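PDB 5YLN: alcohol dehydrogenase, zinc-containing from Streptococcus pneumoniae serotype 2, which probably catalyses the zinc-dependent, NAD+-linked oxidation of alcohols, as a member of the zinc-containing alcohol dehydrogenase family. Local coordinates for residues A[169-175]-A[194-198]. Numbering follows the deposited sequence.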
loop_
_atom_site.group_PDB
_atom_site.type_symbol
_atom_site.label_atom_id
_atom_site.label_comp_id
_atom_site.label_asym_id
_atom_site.label_seq_id
_atom_site.Cartn_x
_atom_site.Cartn_y
_atom_site.Cartn_z
ATOM N N VAL A 169 10.198 7.728 -0.226
ATOM C CA VAL A 169 11.108 8.701 0.376
ATOM C C VAL A 169 11.332 9.880 -0.570
ATOM O O VAL A 169 11.618 9.696 -1.756
ATOM C CB VAL A 169 12.473 8.071 0.696
ATOM C CG1 VAL A 169 13.389 9.126 1.336
ATOM C CG2 VAL A 169 12.340 6.846 1.565
ATOM N N GLU A 170 11.292 11.091 -0.017
ATOM C CA GLU A 170 11.399 12.341 -0.757
ATOM C C GLU A 170 12.134 13.357 0.105
ATOM O O GLU A 170 12.152 13.234 1.333
ATOM C CB GLU A 170 10.007 12.882 -1.125
ATOM C CG GLU A 170 9.233 13.297 0.112
ATOM C CD GLU A 170 7.883 13.919 -0.198
ATOM O OE1 GLU A 170 7.551 14.059 -1.397
ATOM O OE2 GLU A 170 7.155 14.265 0.763
ATOM N N PRO A 171 12.720 14.394 -0.503
ATOM C CA PRO A 171 13.482 15.366 0.292
ATOM C C PRO A 171 12.631 16.010 1.368
ATOM O O PRO A 171 11.465 16.353 1.161
ATOM C CB PRO A 171 13.956 16.390 -0.747
ATOM C CG PRO A 171 13.966 15.632 -2.021
ATOM C CD PRO A 171 12.784 14.701 -1.943
ATOM N N GLY A 172 13.228 16.155 2.538
ATOM C CA GLY A 172 12.548 16.765 3.657
ATOM C C GLY A 172 11.534 15.901 4.379
ATOM O O GLY A 172 10.935 16.379 5.348
ATOM N N CYS A 173 11.311 14.648 3.965
ATOM C CA CYS A 173 10.386 13.815 4.735
ATOM C C CYS A 173 11.072 13.195 5.959
ATOM O O CYS A 173 12.263 13.390 6.220
ATOM C CB CYS A 173 9.791 12.712 3.865
ATOM S SG CYS A 173 10.898 11.302 3.651
ATOM N N SER A 174 10.294 12.426 6.718
ATOM C CA SER A 174 10.743 11.783 7.940
ATOM C C SER A 174 10.674 10.275 7.737
ATOM O O SER A 174 9.604 9.725 7.445
ATOM C CB SER A 174 9.885 12.231 9.130
ATOM O OG SER A 174 8.525 11.887 8.906
ATOM N N VAL A 175 11.812 9.620 7.874
ATOM C CA VAL A 175 11.917 8.181 7.695
ATOM C C VAL A 175 12.335 7.568 9.018
ATOM O O VAL A 175 13.188 8.113 9.726
ATOM C CB VAL A 175 12.928 7.815 6.593
ATOM C CG1 VAL A 175 12.949 6.287 6.369
ATOM C CG2 VAL A 175 12.631 8.603 5.305
ATOM N N TYR A 194 17.741 10.577 -1.433
ATOM C CA TYR A 194 16.593 11.476 -1.481
ATOM C C TYR A 194 16.571 12.509 -0.361
ATOM O O TYR A 194 15.542 13.155 -0.163
ATOM C CB TYR A 194 15.291 10.668 -1.472
ATOM C CG TYR A 194 15.083 9.923 -2.764
ATOM C CD1 TYR A 194 14.609 10.580 -3.881
ATOM C CD2 TYR A 194 15.402 8.580 -2.885
ATOM C CE1 TYR A 194 14.431 9.923 -5.064
ATOM C CE2 TYR A 194 15.232 7.915 -4.078
ATOM C CZ TYR A 194 14.741 8.591 -5.162
ATOM O OH TYR A 194 14.556 7.940 -6.360
ATOM N N SER A 195 17.662 12.671 0.375
ATOM C CA SER A 195 17.800 13.722 1.381
ATOM C C SER A 195 16.586 13.894 2.302
ATOM O O SER A 195 16.081 15.011 2.457
ATOM C CB SER A 195 18.142 15.043 0.710
ATOM O OG SER A 195 19.298 14.884 -0.111
ATOM N N PRO A 196 16.109 12.833 2.950
ATOM C CA PRO A 196 15.055 13.022 3.943
ATOM C C PRO A 196 15.557 13.897 5.084
ATOM O O PRO A 196 16.747 13.903 5.414
ATOM C CB PRO A 196 14.759 11.588 4.423
ATOM C CG PRO A 196 16.039 10.870 4.236
ATOM C CD PRO A 196 16.647 11.461 2.977
ATOM N N ALA A 197 14.631 14.656 5.690
ATOM C CA ALA A 197 14.996 15.498 6.837
ATOM C C ALA A 197 15.459 14.662 8.029
ATOM O O ALA A 197 16.407 15.031 8.729
ATOM C CB ALA A 197 13.811 16.370 7.234
ATOM N N LYS A 198 14.794 13.537 8.274
ATOM C CA LYS A 198 15.047 12.696 9.436
ATOM C C LYS A 198 15.155 11.248 8.996
ATOM O O LYS A 198 14.294 10.735 8.268
ATOM C CB LYS A 198 13.942 12.843 10.488
ATOM C CG LYS A 198 13.979 14.170 11.213
ATOM C CD LYS A 198 13.032 14.200 12.390
ATOM C CE LYS A 198 13.299 15.428 13.240
ATOM N NZ LYS A 198 13.040 16.695 12.508
#
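Pro196 packs its ring against Val169, Cys173 and Val175. The ring's CB does the touching. It lies 3.8 Å from Val175 CG2 and 3.9 Å from Cys173 SG, with Val169 CG1 slightly farther off. Val175 swings CG2 away from its own carbonyl carbon (chi1 -176°, measured to CG1), and this rotation carries the methyl to the proline. Val169 turns CG1 opposite its backbone N (chi1 -180°), where the methyl meets Tyr194 CB at 3.7 Å. Val169 O lies over one face of the Tyr194 ring, 3.6 Å from CG. Tyr194 OH is hydrogen-bonded to Tyr160 OH of helix 157-165, and Val164 of that helix touches both Val169 and Tyr194.

Backbone hydrogen bonds tie the two segments together. Gly172 takes the third position of a type II turn from Glu170 to Cys173, with positive phi, and its N donates to Ser195 O (3.1 Å). Cys173 O receives Lys198 N in its carbonyl plane at 3.3 Å, plus a weak, bent bond from Ala197 N. Val175 N gives a nearly straight bond to Lys198 O (2.7 Å, 165°). Ser174 and Lys198 form a parallel bridge with their CB atoms on the same face. Ser174 OG is held by Asp243 N of strand 242-247.

This is the entry to two neighbouring strands of the parallel Rossmann-type sheet, 174-178 and 198-203, linked by a beta-alpha-beta crossover through helix 182-191. Main-chain bonds set the strand register, while apolar contacts around Pro196 fasten the loop before strand 198-203. The end of Lys198 leads away from this junction.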